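Local structure of chitinase (Paenibacillus sp. FPU-7, 5GZT) at residues D335-K338 with R339-P343; M621-E624 with Y625-S629; D927-G930 with A931-K935; M1112-D1115 with Y1116-I1120. The protein probably catalyses the random endo-hydrolysis of beta-1,4 linkages between N-acetylglucosamine units in chitin and chitodextrins. All coordinates share one frame; numbering follows the deposited sequence.

Contact 1. Residues D335-K338 with R339-P343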
loop_
_atom_site.group_PDB
_atom_site.type_symbol
_atom_site.label_atom_id
_atom_site.label_comp_id
_atom_site.label_asym_id
_atom_site.label_seq_id
_atom_site.Cartn_x
_atom_site.Cartn_y
_atom_site.Cartn_z
ATOM N N ASP B 335 2.180 0.485 -32.600
ATOM C CA ASP B 335 2.284 0.823 -31.145
ATOM C C ASP B 335 1.440 2.100 -30.833
ATOM O O ASP B 335 0.701 2.120 -29.859
ATOM C CB ASP B 335 3.750 1.039 -30.691
ATOM C CG ASP B 335 4.585 -0.205 -30.726
ATOM O OD1 ASP B 335 4.105 -1.360 -30.584
ATOM O OD2 ASP B 335 5.793 -0.000 -30.880
ATOM N N ARG B 336 1.520 3.131 -31.673
ATOM C CA ARG B 336 0.713 4.354 -31.438
ATOM C C ARG B 336 -0.760 4.094 -31.513
ATOM O O ARG B 336 -1.565 4.606 -30.697
ATOM C CB ARG B 336 1.089 5.487 -32.402
ATOM C CG ARG B 336 2.459 6.090 -32.136
ATOM C CD ARG B 336 2.742 7.271 -33.054
ATOM N NE ARG B 336 3.177 6.780 -34.378
ATOM C CZ ARG B 336 4.416 6.408 -34.707
ATOM N NH1 ARG B 336 5.423 6.475 -33.861
ATOM N NH2 ARG B 336 4.650 5.932 -35.915
ATOM N N ILE B 337 -1.138 3.250 -32.442
ATOM C CA ILE B 337 -2.550 2.893 -32.567
ATOM C C ILE B 337 -3.061 2.235 -31.286
ATOM O O ILE B 337 -4.142 2.567 -30.841
ATOM C CB ILE B 337 -2.816 1.985 -33.799
ATOM C CG1 ILE B 337 -2.586 2.813 -35.094
ATOM C CG2 ILE B 337 -4.232 1.373 -33.737
ATOM C CD1 ILE B 337 -2.481 1.991 -36.380
ATOM N N LYS B 338 -2.314 1.297 -30.715
ATOM C CA LYS B 338 -2.697 0.679 -29.421
ATOM C C LYS B 338 -2.837 1.756 -28.313
ATOM O O LYS B 338 -3.836 1.773 -27.606
ATOM C CB LYS B 338 -1.696 -0.402 -29.007
ATOM C CG LYS B 338 -2.191 -1.362 -27.929
ATOM C CD LYS B 338 -1.058 -2.227 -27.316
ATOM C CE LYS B 338 -0.691 -1.848 -25.844
ATOM N NZ LYS B 338 -0.445 -0.375 -25.505
ATOM N N ARG B 339 -1.875 2.686 -28.242
ATOM C CA ARG B 339 -1.904 3.767 -27.290
ATOM C C ARG B 339 -3.151 4.633 -27.436
ATOM O O ARG B 339 -3.844 4.890 -26.447
ATOM C CB ARG B 339 -0.653 4.605 -27.420
ATOM C CG ARG B 339 0.580 3.887 -26.837
ATOM C CD ARG B 339 1.749 4.855 -26.683
ATOM N NE ARG B 339 2.930 4.166 -26.179
ATOM C CZ ARG B 339 4.062 4.778 -25.824
ATOM N NH1 ARG B 339 4.188 6.097 -25.892
ATOM N NH2 ARG B 339 5.084 4.072 -25.389
ATOM N N ARG B 340 -3.472 5.026 -28.681
ATOM C CA ARG B 340 -4.671 5.844 -28.930
ATOM C C ARG B 340 -5.949 5.191 -28.518
ATOM O O ARG B 340 -6.857 5.901 -28.093
ATOM C CB ARG B 340 -4.781 6.273 -30.398
ATOM C CG ARG B 340 -3.658 7.202 -30.871
ATOM C CD ARG B 340 -3.628 7.155 -32.404
ATOM N NE ARG B 340 -2.483 7.862 -32.942
ATOM C CZ ARG B 340 -1.837 7.491 -34.033
ATOM N NH1 ARG B 340 -2.193 6.422 -34.745
ATOM N NH2 ARG B 340 -0.782 8.168 -34.383
ATOM N N ASN B 341 -6.007 3.854 -28.580
ATOM C CA ASN B 341 -7.142 3.073 -28.086
ATOM C C ASN B 341 -7.016 2.520 -26.670
ATOM O O ASN B 341 -7.738 1.537 -26.265
ATOM C CB ASN B 341 -7.441 1.904 -29.050
ATOM C CG ASN B 341 -7.623 2.381 -30.496
ATOM O OD1 ASN B 341 -8.073 3.480 -30.721
ATOM N ND2 ASN B 341 -7.244 1.553 -31.470
ATOM N N ASN B 342 -6.150 3.121 -25.871
ATOM C CA ASN B 342 -5.928 2.569 -24.513
ATOM C C ASN B 342 -7.254 2.458 -23.729
ATOM O O ASN B 342 -7.938 3.421 -23.585
ATOM C CB ASN B 342 -4.938 3.454 -23.758
ATOM C CG ASN B 342 -4.404 2.750 -22.541
ATOM O OD1 ASN B 342 -3.709 1.738 -22.688
ATOM N ND2 ASN B 342 -4.890 3.154 -21.355
ATOM N N PRO B 343 -7.611 1.284 -23.221
ATOM C CA PRO B 343 -8.888 1.065 -22.596
ATOM C C PRO B 343 -9.070 1.524 -21.136
ATOM O O PRO B 343 -9.392 0.722 -20.270
ATOM C CB PRO B 343 -9.016 -0.442 -22.675
ATOM C CG PRO B 343 -7.625 -0.880 -22.456
ATOM C CD PRO B 343 -6.823 0.043 -23.255
HETATM O O HOH W 1 -2.681 0.799 -24.680
#
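Arg-336 and Arg-340 lie side by side one turn apart at the end of a surface helix. The guanidinium of Arg-340 is laid over CB of Arg-336, which sits 3.8 Å from its plane, below the centre of the group. The two guanidinium planes are 53° apart. Both groups find acid partners. Glu-333 takes Arg-336 NH2 with one oxygen and Arg-340 NH1 with the other, and Glu-327 takes Arg-340 NH2. The backbone is satisfied in helical fashion. Arg-339 N donates to Asp-335 O (3.1 Å) and Arg-340 N to Arg-336 O (2.8 Å). The last such bond, Asn-341 N to Ile-337 O, measures 3.2 Å. Asn-341 N also makes a weak hydrogen bond to Lys-338 O as the chain leaves the helix. Lys-338 NZ donates to a water, 2.7 Å away, beside Asn-342. Arg-339 gives NH1 to Trp-325 O and makes a cation-pi contact with the Trp-325 ring. Buried Asn-342 donates ND2 to Ala-285 O. The turn ends helix 333-340, and Pro-343 is the N-cap of helix 344-352. Helix 323-326 packs against Arg-339, Arg-340 and Asn-342.

Contact 2. Residues M621-E624 with Y625-S629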
loop_
_atom_site.group_PDB
_atom_site.type_symbol
_atom_site.label_atom_id
_atom_site.label_comp_id
_atom_site.label_asym_id
_atom_site.label_seq_id
_atom_site.Cartn_x
_atom_site.Cartn_y
_atom_site.Cartn_z
ATOM N N MET B 621 5.385 1.509 -0.752
ATOM C CA MET B 621 4.836 1.820 -2.102
ATOM C C MET B 621 5.712 1.093 -3.153
ATOM O O MET B 621 6.914 0.992 -2.944
ATOM C CB MET B 621 4.916 3.324 -2.397
ATOM C CG MET B 621 4.564 3.696 -3.828
ATOM S SD MET B 621 5.904 3.673 -5.000
ATOM C CE MET B 621 6.770 5.219 -4.650
ATOM N N TYR B 622 5.132 0.629 -4.258
ATOM C CA TYR B 622 5.941 0.052 -5.331
ATOM C C TYR B 622 5.430 0.287 -6.743
ATOM O O TYR B 622 4.225 0.356 -6.951
ATOM C CB TYR B 622 6.121 -1.437 -5.065
ATOM C CG TYR B 622 4.862 -2.283 -4.841
ATOM C CD1 TYR B 622 4.000 -2.641 -5.887
ATOM C CD2 TYR B 622 4.570 -2.760 -3.612
ATOM C CE1 TYR B 622 2.835 -3.458 -5.648
ATOM C CE2 TYR B 622 3.505 -3.607 -3.379
ATOM C CZ TYR B 622 2.615 -3.948 -4.407
ATOM O OH TYR B 622 1.551 -4.811 -4.047
ATOM N N TRP B 623 6.389 0.460 -7.662
ATOM C CA TRP B 623 6.186 0.620 -9.070
ATOM C C TRP B 623 6.768 -0.606 -9.753
ATOM O O TRP B 623 7.975 -0.839 -9.591
ATOM C CB TRP B 623 7.007 1.800 -9.580
ATOM C CG TRP B 623 6.856 1.954 -11.052
ATOM C CD1 TRP B 623 7.642 1.418 -12.035
ATOM C CD2 TRP B 623 5.839 2.679 -11.705
ATOM N NE1 TRP B 623 7.164 1.761 -13.254
ATOM C CE2 TRP B 623 6.046 2.522 -13.099
ATOM C CE3 TRP B 623 4.777 3.441 -11.272
ATOM C CZ2 TRP B 623 5.200 3.085 -14.047
ATOM C CZ3 TRP B 623 3.913 4.015 -12.246
ATOM C CH2 TRP B 623 4.156 3.868 -13.591
ATOM N N GLU B 624 5.995 -1.415 -10.481
ATOM C CA GLU B 624 4.547 -1.409 -10.503
ATOM C C GLU B 624 4.074 -2.873 -10.545
ATOM O O GLU B 624 4.835 -3.786 -10.911
ATOM C CB GLU B 624 3.956 -0.539 -11.648
ATOM C CG GLU B 624 4.569 -0.644 -13.059
ATOM C CD GLU B 624 3.985 -1.769 -13.892
ATOM O OE1 GLU B 624 4.283 -1.776 -15.062
ATOM O OE2 GLU B 624 3.286 -2.669 -13.377
ATOM N N TYR B 625 2.847 -3.072 -10.092
ATOM C CA TYR B 625 2.322 -4.415 -9.732
ATOM C C TYR B 625 2.493 -5.441 -10.837
ATOM O O TYR B 625 2.782 -6.596 -10.524
ATOM C CB TYR B 625 0.877 -4.324 -9.284
ATOM C CG TYR B 625 0.242 -5.617 -8.798
ATOM C CD1 TYR B 625 0.301 -5.990 -7.484
ATOM C CD2 TYR B 625 -0.442 -6.475 -9.692
ATOM C CE1 TYR B 625 -0.200 -7.204 -7.047
ATOM C CE2 TYR B 625 -1.042 -7.641 -9.232
ATOM C CZ TYR B 625 -0.905 -8.008 -7.929
ATOM O OH TYR B 625 -1.449 -9.186 -7.435
ATOM N N SER B 626 2.348 -5.021 -12.094
ATOM C CA SER B 626 2.360 -5.998 -13.213
ATOM C C SER B 626 3.726 -6.598 -13.546
ATOM O O SER B 626 3.836 -7.530 -14.368
ATOM C CB SER B 626 1.760 -5.364 -14.481
ATOM O OG SER B 626 2.632 -4.447 -15.177
ATOM N N GLN B 627 4.799 -6.046 -12.962
ATOM C CA GLN B 627 6.168 -6.527 -13.228
ATOM C C GLN B 627 6.601 -7.664 -12.350
ATOM O O GLN B 627 7.690 -8.194 -12.536
ATOM C CB GLN B 627 7.115 -5.331 -13.020
ATOM C CG GLN B 627 6.903 -4.177 -13.968
ATOM C CD GLN B 627 7.666 -2.909 -13.556
ATOM O OE1 GLN B 627 7.948 -2.623 -12.354
ATOM N NE2 GLN B 627 7.975 -2.132 -14.521
ATOM N N ASP B 628 5.746 -8.066 -11.417
ATOM C CA ASP B 628 6.073 -9.108 -10.448
ATOM C C ASP B 628 6.116 -10.522 -11.115
ATOM O O ASP B 628 5.769 -10.701 -12.252
ATOM C CB ASP B 628 5.016 -9.055 -9.377
ATOM C CG ASP B 628 5.418 -9.593 -8.077
ATOM O OD1 ASP B 628 6.479 -10.283 -7.916
ATOM O OD2 ASP B 628 4.596 -9.311 -7.174
ATOM N N SER B 629 6.584 -11.494 -10.361
ATOM C CA SER B 629 6.613 -12.917 -10.759
ATOM C C SER B 629 5.198 -13.451 -10.916
ATOM O O SER B 629 4.180 -12.763 -10.555
ATOM C CB SER B 629 7.357 -13.777 -9.803
ATOM O OG SER B 629 6.648 -14.057 -8.622
HETATM O O HOH W 2 9.693 0.636 -15.026
HETATM O O HOH W 3 6.557 -2.872 -17.385
#
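Glu-624 follows a cis peptide bond, and its O accepts a 3.1 Å bond from Gln-627 N as the chain passes from strand into a short 3-10 turn. Strand 619-623 is the eighth strand of the first family 18 TIM barrel. It pairs with strand 264-284 on one flank and strand 527-532 on the other. In this family the tryptophan at the end of that strand forms the floor of the sugar subsite before the cleavage point. Trp-623 is probably that residue.

The carboxylate of Glu-624 is turned back over the turn that follows. Its CG stands between the backbone N and the carbonyl carbon (chi1 44°), and the chain bends again at chi2. This brings OE2 to Ser-626, which grips it twice. Ser-626 OG donates at 2.6 Å to the syn lone pair of Glu-624 OE2, and Ser-626 N donates at 2.8 Å to the same oxygen. The Gln-627 amide stacks on the carboxylate with the planes 17° apart. Gln-627 OE1 accepts from Glu-624 N at 3.0 Å, with the N well above the amide plane, 56° out of it. On the barrel's outer side Tyr-622 and Tyr-625 run alongside each other. Tyr-622 OH lies in the plane of the Tyr-625 ring, 3.8 Å from CD1 of Tyr-625. Tyr-625 OH is bonded to Asp-297 N. A water in the plane of the indole accepts from both Trp-623 NE1 and Gln-627 NE2, at 3.3 Å each.

Contact 3. Residues D927-G930 with A931-K935. With PO4 (phosphate ion), chain D.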
loop_
_atom_site.group_PDB
_atom_site.type_symbol
_atom_site.label_atom_id
_atom_site.label_comp_id
_atom_site.label_asym_id
_atom_site.label_seq_id
_atom_site.Cartn_x
_atom_site.Cartn_y
_atom_site.Cartn_z
ATOM N N ASP B 927 -2.062 -56.392 9.306
ATOM C CA ASP B 927 -0.734 -57.016 9.610
ATOM C C ASP B 927 -0.879 -58.477 10.017
ATOM O O ASP B 927 -0.071 -59.322 9.634
ATOM C CB ASP B 927 0.008 -56.257 10.710
ATOM C CG ASP B 927 0.436 -54.821 10.255
ATOM O OD1 ASP B 927 0.308 -54.501 9.068
ATOM O OD2 ASP B 927 0.864 -54.071 11.121
ATOM N N VAL B 928 -1.822 -58.738 10.899
ATOM C CA VAL B 928 -2.101 -60.131 11.349
ATOM C C VAL B 928 -2.445 -60.987 10.148
ATOM O O VAL B 928 -1.772 -62.001 9.859
ATOM C CB VAL B 928 -3.187 -60.149 12.437
ATOM C CG1 VAL B 928 -3.737 -61.558 12.758
ATOM C CG2 VAL B 928 -2.661 -59.554 13.688
ATOM N N GLU B 929 -3.362 -60.482 9.326
ATOM C CA GLU B 929 -3.794 -61.235 8.150
ATOM C C GLU B 929 -2.604 -61.520 7.237
ATOM O O GLU B 929 -2.482 -62.651 6.697
ATOM C CB GLU B 929 -4.959 -60.601 7.374
ATOM C CG GLU B 929 -6.285 -60.469 8.102
ATOM C CD GLU B 929 -6.710 -61.853 8.631
ATOM O OE1 GLU B 929 -6.820 -62.783 7.804
ATOM O OE2 GLU B 929 -6.744 -61.994 9.880
ATOM N N GLY B 930 -1.722 -60.539 7.038
ATOM C CA GLY B 930 -0.648 -60.744 6.184
ATOM C C GLY B 930 0.329 -61.770 6.684
ATOM O O GLY B 930 0.956 -62.463 5.864
ATOM N N ALA B 931 0.569 -61.749 7.996
ATOM C CA ALA B 931 1.510 -62.638 8.597
ATOM C C ALA B 931 0.950 -64.095 8.659
ATOM O O ALA B 931 1.740 -65.043 8.800
ATOM C CB ALA B 931 1.851 -62.140 10.024
ATOM N N LEU B 932 -0.374 -64.230 8.507
ATOM C CA LEU B 932 -1.049 -65.556 8.388
ATOM C C LEU B 932 -1.116 -66.081 7.003
ATOM O O LEU B 932 -1.059 -67.296 6.808
ATOM C CB LEU B 932 -2.461 -65.469 8.955
ATOM C CG LEU B 932 -2.496 -65.163 10.443
ATOM C CD1 LEU B 932 -3.930 -64.898 10.984
ATOM C CD2 LEU B 932 -1.866 -66.283 11.267
ATOM N N HIS B 933 -1.267 -65.204 6.022
ATOM C CA HIS B 933 -1.530 -65.581 4.633
ATOM C C HIS B 933 -0.335 -65.539 3.742
ATOM O O HIS B 933 -0.393 -65.868 2.568
ATOM C CB HIS B 933 -2.636 -64.758 4.066
ATOM C CG HIS B 933 -3.989 -65.192 4.540
ATOM N ND1 HIS B 933 -4.475 -64.900 5.788
ATOM C CD2 HIS B 933 -4.913 -65.975 3.965
ATOM C CE1 HIS B 933 -5.659 -65.461 5.951
ATOM N NE2 HIS B 933 -5.940 -66.099 4.846
ATOM N N GLY B 934 0.793 -65.243 4.304
ATOM C CA GLY B 934 1.979 -65.155 3.420
ATOM C C GLY B 934 1.933 -64.029 2.403
ATOM O O GLY B 934 2.379 -64.206 1.270
ATOM N N LYS B 935 1.379 -62.862 2.774
ATOM C CA LYS B 935 1.281 -61.775 1.803
ATOM C C LYS B 935 1.002 -60.428 2.483
ATOM O O LYS B 935 0.846 -60.379 3.670
ATOM C CB LYS B 935 0.245 -62.058 0.696
ATOM C CG LYS B 935 -1.224 -61.830 0.940
ATOM C CD LYS B 935 -2.115 -62.279 -0.266
ATOM C CE LYS B 935 -2.693 -61.113 -1.134
ATOM N NZ LYS B 935 -4.119 -61.251 -1.753
HETATM P P PO4 D . -7.134 -63.202 -0.236
HETATM O O1 PO4 D . -8.041 -62.008 0.105
HETATM O O2 PO4 D . -7.516 -64.149 0.834
HETATM O O3 PO4 D . -7.472 -63.616 -1.587
HETATM O O4 PO4 D . -5.643 -62.842 -0.072
#
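The imidazole of His-933 turns an edge to the O of Glu-929 and stacks its ring with that of His-883, a residue outside this helix. Glu-929 O lies close to the imidazole plane, 12° out of it. His-933 ND1 donates to it at 3.1 Å. The carboxylate of Glu-929 runs alongside, its plane 50° from the imidazole, with Glu-929 OE1 3.5 Å from His-933 CE1. That oxygen is already taken by His-883 NE2. The bend of the Glu-929 chain at chi2 (-55°) carries the carboxylate over to the two histidines.

Glu-929 O is gripped from two sources within one residue, because His-933 N also bonds to it at 2.9 Å. This ties ring and backbone to one acceptor in the last turn of helix 911-933. Beyond it Gly-934 has positive phi, and Lys-935 N returns to Gly-930 O at 3.1 Å, on a lone pair in the carbonyl plane. This is the 6-to-1 bond found in Schellman motifs. The packing is tight where Gly-930 CA meets Lys-935 O at 2.9 Å. One residue earlier along the helix, Val-928 CG1 touches Leu-932 CD1.

Lys-935 reaches away from the helix to a phosphate, probably from the crystallisation liquor, with NZ 2.8 Å from phosphate O4. Asp-888 is a second partner of the ammonium, and Tyr-937 OH and His-883 ND1 also bind the ion. His-883 thus faces a carboxylate with one ring nitrogen and a phosphate with the other, which would probably favour its protonated form.

Contact 4. Residues M1112-D1115 with Y1116-I1120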
loop_
_atom_site.group_PDB
_atom_site.type_symbol
_atom_site.label_atom_id
_atom_site.label_comp_id
_atom_site.label_asym_id
_atom_site.label_seq_id
_atom_site.Cartn_x
_atom_site.Cartn_y
_atom_site.Cartn_z
ATOM N N MET B 1112 -5.112 -41.592 -9.372
ATOM C CA MET B 1112 -6.297 -42.297 -9.279
ATOM C C MET B 1112 -7.340 -41.614 -10.128
ATOM O O MET B 1112 -7.292 -40.364 -10.324
ATOM C CB MET B 1112 -6.682 -42.131 -7.816
ATOM C CG MET B 1112 -8.055 -42.292 -7.421
ATOM S SD MET B 1112 -9.305 -41.050 -7.524
ATOM C CE MET B 1112 -9.230 -39.952 -6.143
ATOM N N PHE B 1113 -8.352 -42.346 -10.586
ATOM C CA PHE B 1113 -9.466 -41.649 -11.190
ATOM C C PHE B 1113 -10.798 -42.315 -10.868
ATOM O O PHE B 1113 -10.818 -43.506 -10.612
ATOM C CB PHE B 1113 -9.293 -41.560 -12.723
ATOM C CG PHE B 1113 -9.184 -42.903 -13.369
ATOM C CD1 PHE B 1113 -7.981 -43.529 -13.507
ATOM C CD2 PHE B 1113 -10.309 -43.564 -13.805
ATOM C CE1 PHE B 1113 -7.901 -44.803 -14.042
ATOM C CE2 PHE B 1113 -10.220 -44.847 -14.343
ATOM C CZ PHE B 1113 -9.044 -45.458 -14.470
ATOM N N TRP B 1114 -11.849 -41.501 -10.922
ATOM C CA TRP B 1114 -13.228 -41.915 -10.825
ATOM C C TRP B 1114 -13.934 -41.566 -12.154
ATOM O O TRP B 1114 -13.979 -40.367 -12.472
ATOM C CB TRP B 1114 -13.899 -41.184 -9.680
ATOM C CG TRP B 1114 -15.343 -41.526 -9.525
ATOM C CD1 TRP B 1114 -16.386 -41.117 -10.363
ATOM C CD2 TRP B 1114 -15.946 -42.416 -8.561
ATOM N NE1 TRP B 1114 -17.568 -41.712 -9.973
ATOM C CE2 TRP B 1114 -17.342 -42.471 -8.853
ATOM C CE3 TRP B 1114 -15.459 -43.117 -7.446
ATOM C CZ2 TRP B 1114 -18.217 -43.189 -8.107
ATOM C CZ3 TRP B 1114 -16.347 -43.899 -6.699
ATOM C CH2 TRP B 1114 -17.702 -43.906 -7.016
ATOM N N ASP B 1115 -14.508 -42.512 -12.901
ATOM C CA ASP B 1115 -14.414 -43.944 -12.727
ATOM C C ASP B 1115 -14.281 -44.576 -14.074
ATOM O O ASP B 1115 -14.405 -43.879 -15.118
ATOM C CB ASP B 1115 -15.491 -44.580 -11.841
ATOM C CG ASP B 1115 -16.839 -44.880 -12.554
ATOM O OD1 ASP B 1115 -16.900 -45.098 -13.800
ATOM O OD2 ASP B 1115 -17.829 -44.925 -11.771
ATOM N N TYR B 1116 -13.939 -45.853 -14.054
ATOM C CA TYR B 1116 -13.560 -46.568 -15.259
ATOM C C TYR B 1116 -14.691 -46.551 -16.334
ATOM O O TYR B 1116 -14.392 -46.560 -17.511
ATOM C CB TYR B 1116 -13.211 -48.008 -14.966
ATOM C CG TYR B 1116 -12.205 -48.553 -15.955
ATOM C CD1 TYR B 1116 -12.587 -49.032 -17.232
ATOM C CD2 TYR B 1116 -10.872 -48.522 -15.659
ATOM C CE1 TYR B 1116 -11.622 -49.506 -18.155
ATOM C CE2 TYR B 1116 -9.938 -48.962 -16.548
ATOM C CZ TYR B 1116 -10.297 -49.426 -17.813
ATOM O OH TYR B 1116 -9.273 -49.873 -18.606
ATOM N N SER B 1117 -15.965 -46.540 -15.906
ATOM C CA SER B 1117 -17.098 -46.685 -16.831
ATOM C C SER B 1117 -17.343 -45.402 -17.641
ATOM O O SER B 1117 -18.092 -45.445 -18.634
ATOM C CB SER B 1117 -18.351 -47.039 -16.056
ATOM O OG SER B 1117 -18.776 -45.915 -15.265
ATOM N N GLN B 1118 -16.729 -44.262 -17.227
ATOM C CA GLN B 1118 -17.194 -42.963 -17.702
ATOM C C GLN B 1118 -16.528 -42.510 -18.996
ATOM O O GLN B 1118 -16.883 -41.431 -19.463
ATOM C CB GLN B 1118 -17.115 -41.898 -16.603
ATOM C CG GLN B 1118 -17.971 -42.241 -15.410
ATOM C CD GLN B 1118 -17.818 -41.240 -14.290
ATOM O OE1 GLN B 1118 -16.700 -40.744 -14.004
ATOM N NE2 GLN B 1118 -18.936 -40.873 -13.689
ATOM N N ASP B 1119 -15.638 -43.342 -19.577
ATOM C CA ASP B 1119 -14.892 -43.055 -20.795
ATOM C C ASP B 1119 -14.590 -44.363 -21.491
ATOM O O ASP B 1119 -13.476 -44.944 -21.348
ATOM C CB ASP B 1119 -13.581 -42.257 -20.611
ATOM C CG ASP B 1119 -12.766 -42.203 -21.927
ATOM O OD1 ASP B 1119 -13.451 -42.198 -23.002
ATOM O OD2 ASP B 1119 -11.483 -42.233 -21.928
ATOM N N ILE B 1120 -15.550 -44.791 -22.335
ATOM C CA ILE B 1120 -15.430 -46.077 -23.061
ATOM C C ILE B 1120 -14.401 -45.999 -24.219
ATOM O O ILE B 1120 -14.095 -47.024 -24.833
ATOM C CB ILE B 1120 -16.784 -46.628 -23.575
ATOM C CG1 ILE B 1120 -17.487 -45.603 -24.532
ATOM C CG2 ILE B 1120 -17.679 -46.965 -22.395
ATOM C CD1 ILE B 1120 -18.402 -46.206 -25.594
#
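With chi1 at 83°, the Asp-1115 carboxylate is folded in close to its own backbone and out over Ser-1117. Gln-1118 meets the same residue with CG anti to its carbonyl carbon (chi1 -61°) and the chain extended beyond it. Asp-1115 OD1 then takes two bonds from Ser-1117. Ser-1117 OG donates to its syn lone pair at 2.5 Å, and Ser-1117 N reaches it on the anti side at 2.7 Å, which makes an Asx turn. Gln-1118 OE1 accepts from Asp-1115 N at 3.0 Å. In return Gln-1118 N donates to Asp-1115 O at 3.2 Å.

Strand 1110-1114 is the eighth strand of the second TIM barrel, closing it between strands 1015-1020 and 765-771. As in other family 18 enzymes, Trp-1114 at the strand end precedes a cis peptide and probably lines the sugar-binding floor. CB of Asp-1115 sits over one face of this indole, toward its rim. On the outer side of the barrel CZ of Phe-1113 meets CD2 of Tyr-1116 at 3.8 Å, the contact falling at the edge of the phenylalanine ring. Helix 1123-1133 covers both rings through Leu-1125, and Tyr-1116 OH bonds to Asp-784 N.

Contacts 2 and 4 occupy equivalent positions in the two barrels. Each spans the end of the eighth strand and the turn after it, and their centres are about 44 Å apart. They differ in the acid after the cis peptide: glutamate in contact 2, aspartate in contact 4. Both lie at the barrel end where family 18 enzymes bind chitin. Contact 1 belongs to the first barrel, with its nearest atoms about 11 Å from contact 2. It lies in the excursion between strands 303-312 and 362-368. Contact 3 is on the outer surface of the second barrel, its centre about 32 Å from that of contact 4. The phosphate of contact 3 is bound at the surface, well away from Trp-1114 and the probable sugar-binding site.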